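Local coordinates for protein ABC transporter (Caldanaerobius, PDB 4G68) that probably serves as the extracellular solute-binding component of an ABC transporter, capturing sugars released from xylan for uptake by the bacterium, at residues 58-63 and 340-345; 39-44 and 68-73. One frame throughout, in Å; residues are numbered along the deposited sequence.

Overall arrangement
Both contacts lie in one lobe of the protein, their centres about 11 Å apart, and both involve the beta-alpha-beta unit of strand 40-45, helix 52-66 and strand 71-76. Contact 2 pairs its two strands by backbone hydrogen bonds, whereas contact 1 sets its helix against helix 332-353, distant in sequence, mainly through side chains and a single tyrosine hydroxyl bond. Each is partly buried: I60, W63 and L342 in contact 1 and L41, F43 and I72 in contact 2 are the buried residues, while Q62, T40 and V73 are exposed. The helix and the sheet interlock where the indole NE1 of W63 bonds to V70 O and I60 packs on F43.

Contact 1 of 2, residues 58-63 and 340-345; sequences EIIDQW and KYLAKQ
Helix segments 58-63 and 340-345 pack with I59 nearest Q345 and W63 nearest Y341, their axes approaching to 10.7 Å at 143°, roughly antiparallel. Y341 carries the contact: its CG stands anti to the backbone N (chi1 163°), and from there the ring enters between W63 and Q345. W63 CE3 lies 3.4 Å above one face of the phenol ring, nearer its margin than its centre, and Q345 CG of Y341's own helix lies 3.7 Å above the opposite face. The indole and phenol planes meet obliquely, at 55°; the two side chains run past one another in opposing senses, and the six-membered ring of W63 has its centroid 5.2 Å from that of Y341. At the phenol edge, Y341 OH donates to I59 O at 3.2 Å, approaching to one side of the C=O direction and somewhat out of the carbonyl plane. I59 O also accepts the helical N-H of W63, so two donors grip it. Beside this bond, I59 CG2 touches Y341 CE2 at 3.6 Å and Q345 CB at 3.5 Å. Deeper in, the methyls I60 CD1 and L342 CD2 meet at 3.9 Å. An alanine in place of Y341 would probably leave I59 O without its second donor and open a gap between W63 CE3 and Q345 CG. The polar end of W63 bonds to V70 O, and L342 also touches L323 of strand 317-325. Two helices laid side by side over one face of a beta sheet fit the layered alpha/beta lobe of periplasmic-type solute-binding proteins.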
# COMPACT_ATOMS: atom_id res chain seq x y z
N GLU C 58 -16.97 -14.75 -4.61
CA GLU C 58 -16.85 -16.18 -4.88
C GLU C 58 -16.28 -16.91 -3.66
O GLU C 58 -16.82 -17.92 -3.24
CB GLU C 58 -15.97 -16.43 -6.12
CG GLU C 58 -16.57 -15.89 -7.42
CD GLU C 58 -15.69 -16.14 -8.65
OE1 GLU C 58 -14.48 -16.45 -8.52
OE2 GLU C 58 -16.21 -16.02 -9.78
N ILE C 59 -15.18 -16.40 -3.12
CA ILE C 59 -14.60 -16.90 -1.90
C ILE C 59 -15.64 -16.99 -0.78
O ILE C 59 -15.77 -18.04 -0.17
CB ILE C 59 -13.42 -16.03 -1.40
CG1 ILE C 59 -12.24 -16.11 -2.37
CG2 ILE C 59 -12.97 -16.54 -0.04
CD1 ILE C 59 -11.20 -15.04 -2.16
N ILE C 60 -16.37 -15.90 -0.53
CA ILE C 60 -17.48 -15.90 0.44
C ILE C 60 -18.48 -17.01 0.10
O ILE C 60 -18.86 -17.79 0.98
CB ILE C 60 -18.28 -14.56 0.48
CG1 ILE C 60 -17.42 -13.28 0.69
CG2 ILE C 60 -19.45 -14.63 1.47
CD1 ILE C 60 -16.48 -13.23 1.84
N ASP C 61 -18.88 -17.09 -1.17
CA ASP C 61 -19.88 -18.09 -1.59
C ASP C 61 -19.41 -19.53 -1.28
O ASP C 61 -20.18 -20.36 -0.73
CB ASP C 61 -20.29 -17.93 -3.07
CG ASP C 61 -21.01 -16.60 -3.34
OD1 ASP C 61 -21.33 -15.82 -2.40
OD2 ASP C 61 -21.24 -16.34 -4.53
N GLN C 62 -18.14 -19.83 -1.58
CA GLN C 62 -17.65 -21.16 -1.27
C GLN C 62 -17.66 -21.43 0.24
O GLN C 62 -17.97 -22.55 0.69
CB GLN C 62 -16.27 -21.42 -1.85
CG GLN C 62 -15.93 -22.90 -1.76
CD GLN C 62 -14.55 -23.26 -2.28
OE1 GLN C 62 -14.18 -22.93 -3.42
NE2 GLN C 62 -13.79 -23.97 -1.43
N TRP C 63 -17.33 -20.41 1.04
CA TRP C 63 -17.45 -20.57 2.49
C TRP C 63 -18.88 -20.83 2.90
O TRP C 63 -19.13 -21.67 3.78
CB TRP C 63 -16.88 -19.39 3.26
CG TRP C 63 -17.24 -19.44 4.74
CD1 TRP C 63 -18.45 -19.08 5.34
CD2 TRP C 63 -16.39 -19.92 5.85
NE1 TRP C 63 -18.41 -19.29 6.70
CE2 TRP C 63 -17.20 -19.79 7.08
CE3 TRP C 63 -15.09 -20.41 5.96
CZ2 TRP C 63 -16.71 -20.15 8.33
CZ3 TRP C 63 -14.59 -20.75 7.23
CH2 TRP C 63 -15.39 -20.63 8.38
N LYS C 340 -9.37 -16.87 9.49
CA LYS C 340 -8.29 -17.75 8.99
C LYS C 340 -8.45 -18.23 7.55
O LYS C 340 -7.47 -18.21 6.76
CB LYS C 340 -8.16 -18.96 9.86
CG LYS C 340 -7.43 -18.67 11.14
CD LYS C 340 -7.19 -19.96 11.91
CE LYS C 340 -7.43 -19.81 13.38
NZ LYS C 340 -7.04 -21.04 14.12
N TYR C 341 -9.65 -18.66 7.22
CA TYR C 341 -10.00 -19.08 5.83
C TYR C 341 -9.99 -17.87 4.87
O TYR C 341 -9.37 -17.89 3.85
CB TYR C 341 -11.36 -19.83 5.79
CG TYR C 341 -11.99 -19.94 4.42
CD1 TYR C 341 -11.84 -21.12 3.67
CD2 TYR C 341 -12.77 -18.90 3.87
CE1 TYR C 341 -12.43 -21.27 2.42
CE2 TYR C 341 -13.33 -19.02 2.61
CZ TYR C 341 -13.17 -20.21 1.89
OH TYR C 341 -13.74 -20.40 0.64
N LEU C 342 -10.66 -16.81 5.24
CA LEU C 342 -10.72 -15.64 4.37
C LEU C 342 -9.33 -15.06 4.06
O LEU C 342 -9.06 -14.68 2.91
CB LEU C 342 -11.52 -14.57 5.07
CG LEU C 342 -13.02 -14.86 5.14
CD1 LEU C 342 -13.64 -13.73 5.94
CD2 LEU C 342 -13.58 -14.97 3.69
N ALA C 343 -8.46 -15.01 5.07
CA ALA C 343 -7.10 -14.50 4.92
C ALA C 343 -6.29 -15.30 3.90
O ALA C 343 -5.76 -14.72 2.94
CB ALA C 343 -6.40 -14.46 6.26
N LYS C 344 -6.22 -16.63 4.10
CA LYS C 344 -5.58 -17.51 3.13
C LYS C 344 -6.13 -17.33 1.71
O LYS C 344 -5.36 -17.23 0.75
CB LYS C 344 -5.67 -19.00 3.56
CG LYS C 344 -5.29 -20.00 2.47
CD LYS C 344 -3.80 -19.97 2.08
CE LYS C 344 -3.49 -20.89 0.89
NZ LYS C 344 -2.02 -20.89 0.57
N GLN C 345 -7.45 -17.30 1.56
CA GLN C 345 -8.06 -17.11 0.23
C GLN C 345 -7.74 -15.77 -0.44
O GLN C 345 -7.54 -15.74 -1.66
CB GLN C 345 -9.57 -17.35 0.24
CG GLN C 345 -9.98 -18.77 0.69
CD GLN C 345 -9.40 -19.86 -0.19
OE1 GLN C 345 -9.63 -19.90 -1.40
NE2 GLN C 345 -8.62 -20.73 0.41

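Contact 2 of 2, residues 39-44 and 68-73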
# COMPACT_ATOMS: atom_id res chain seq x y z
N ILE C 39 -26.08 -19.07 12.42
CA ILE C 39 -25.22 -17.92 12.78
C ILE C 39 -24.85 -17.16 11.51
O ILE C 39 -24.68 -17.77 10.43
CB ILE C 39 -23.99 -18.43 13.59
CG1 ILE C 39 -24.39 -18.71 15.05
CG2 ILE C 39 -22.79 -17.52 13.53
CD1 ILE C 39 -25.57 -17.91 15.58
N THR C 40 -24.79 -15.83 11.62
CA THR C 40 -24.28 -15.01 10.51
C THR C 40 -23.20 -14.01 10.96
O THR C 40 -23.38 -13.23 11.88
CB THR C 40 -25.42 -14.30 9.75
OG1 THR C 40 -26.22 -15.30 9.12
CG2 THR C 40 -24.85 -13.37 8.68
N LEU C 41 -22.05 -14.09 10.30
CA LEU C 41 -20.96 -13.16 10.56
C LEU C 41 -20.98 -12.03 9.54
O LEU C 41 -21.33 -12.22 8.35
CB LEU C 41 -19.62 -13.91 10.49
CG LEU C 41 -19.41 -15.14 11.39
CD1 LEU C 41 -18.18 -15.94 10.94
CD2 LEU C 41 -19.28 -14.73 12.86
N THR C 42 -20.57 -10.85 9.99
CA THR C 42 -20.35 -9.74 9.09
C THR C 42 -18.85 -9.59 8.78
O THR C 42 -17.99 -9.81 9.63
CB THR C 42 -20.94 -8.44 9.64
OG1 THR C 42 -20.50 -8.25 10.99
CG2 THR C 42 -22.49 -8.55 9.61
N PHE C 43 -18.55 -9.22 7.53
CA PHE C 43 -17.15 -9.08 7.11
C PHE C 43 -17.06 -7.83 6.25
O PHE C 43 -17.80 -7.73 5.27
CB PHE C 43 -16.75 -10.31 6.30
CG PHE C 43 -15.43 -10.19 5.58
CD1 PHE C 43 -14.27 -9.76 6.25
CD2 PHE C 43 -15.35 -10.55 4.21
CE1 PHE C 43 -13.07 -9.66 5.58
CE2 PHE C 43 -14.13 -10.45 3.54
CZ PHE C 43 -13.00 -10.02 4.23
N TRP C 44 -16.24 -6.86 6.66
CA TRP C 44 -16.03 -5.68 5.83
C TRP C 44 -14.67 -5.71 5.16
O TRP C 44 -13.68 -6.10 5.78
CB TRP C 44 -16.12 -4.38 6.63
CG TRP C 44 -17.48 -4.12 7.30
CD1 TRP C 44 -18.65 -4.87 7.22
CD2 TRP C 44 -17.81 -2.98 8.18
NE1 TRP C 44 -19.67 -4.30 7.99
CE2 TRP C 44 -19.23 -3.16 8.57
CE3 TRP C 44 -17.10 -1.89 8.66
CZ2 TRP C 44 -19.86 -2.28 9.43
CZ3 TRP C 44 -17.76 -1.00 9.53
CH2 TRP C 44 -19.11 -1.19 9.90
N PRO C 68 -22.97 -24.31 6.30
CA PRO C 68 -24.38 -23.91 6.28
C PRO C 68 -24.84 -23.18 7.55
O PRO C 68 -25.68 -22.29 7.48
CB PRO C 68 -25.15 -25.23 6.08
CG PRO C 68 -24.16 -26.33 6.04
CD PRO C 68 -22.78 -25.77 6.16
N ASN C 69 -24.26 -23.53 8.69
CA ASN C 69 -24.65 -22.91 9.97
C ASN C 69 -23.90 -21.64 10.31
O ASN C 69 -24.37 -20.84 11.11
CB ASN C 69 -24.57 -23.93 11.10
CG ASN C 69 -25.76 -24.86 11.11
OD1 ASN C 69 -26.63 -24.76 10.27
ND2 ASN C 69 -25.80 -25.75 12.08
N VAL C 70 -22.74 -21.45 9.68
CA VAL C 70 -22.00 -20.21 9.85
C VAL C 70 -21.92 -19.48 8.50
O VAL C 70 -21.02 -19.73 7.70
CB VAL C 70 -20.60 -20.46 10.44
CG1 VAL C 70 -19.95 -19.15 10.83
CG2 VAL C 70 -20.68 -21.41 11.63
N GLN C 71 -22.88 -18.60 8.25
CA GLN C 71 -22.84 -17.80 7.02
C GLN C 71 -22.03 -16.52 7.22
O GLN C 71 -21.91 -16.02 8.33
CB GLN C 71 -24.27 -17.48 6.57
CG GLN C 71 -25.09 -18.74 6.31
CD GLN C 71 -24.61 -19.50 5.09
OE1 GLN C 71 -24.01 -20.58 5.20
NE2 GLN C 71 -24.85 -18.94 3.91
N ILE C 72 -21.44 -16.03 6.13
CA ILE C 72 -20.82 -14.70 6.11
C ILE C 72 -21.58 -13.80 5.15
O ILE C 72 -22.00 -14.25 4.06
CB ILE C 72 -19.35 -14.80 5.63
CG1 ILE C 72 -18.54 -15.76 6.53
CG2 ILE C 72 -18.70 -13.42 5.48
CD1 ILE C 72 -17.18 -16.17 5.97
N VAL C 73 -21.74 -12.54 5.54
CA VAL C 73 -22.30 -11.51 4.67
C VAL C 73 -21.28 -10.39 4.68
O VAL C 73 -20.74 -10.05 5.73
CB VAL C 73 -23.69 -11.02 5.17
CG1 VAL C 73 -24.15 -9.78 4.42
CG2 VAL C 73 -24.73 -12.16 5.11
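L41 N donates to Q71 O at 2.8 Å with an almost straight N-H...O angle of 173°, within the parallel strand pairing of a beta-alpha-beta unit whose crossover is helix 52-66. The strand segments 40-44 and 71-73 run at 32° to each other. L41 uses both of its backbone polar atoms on this neighbour, since its O accepts V73 N at 2.9 Å. Ahead of it, I39 N bonds to N69 O at 2.8 Å and Q71 N to I39 O at 2.9 Å; beyond it, F43 N bonds to V73 O at 3.0 Å, a more bent bond (141°), and the pairing continues to S75. T42 N and I72 N turn away from this pairing, to D97 OD2 and N64 OD1 respectively.

L41, F43 and I72 lie on the face covered by helices 52-66 and 332-353: L41 and I72 touch A338, and F43 packs on I60 and L342. There F43 CB meets I72 CG2 at 3.8 Å. L41 CD1, anti to its own CA, lies 3.7 Å from V70 CG1. T40 and V73 occupy the other face, where their side chains cross obliquely and T40 CG2 sits 3.8 Å from V73 CG2.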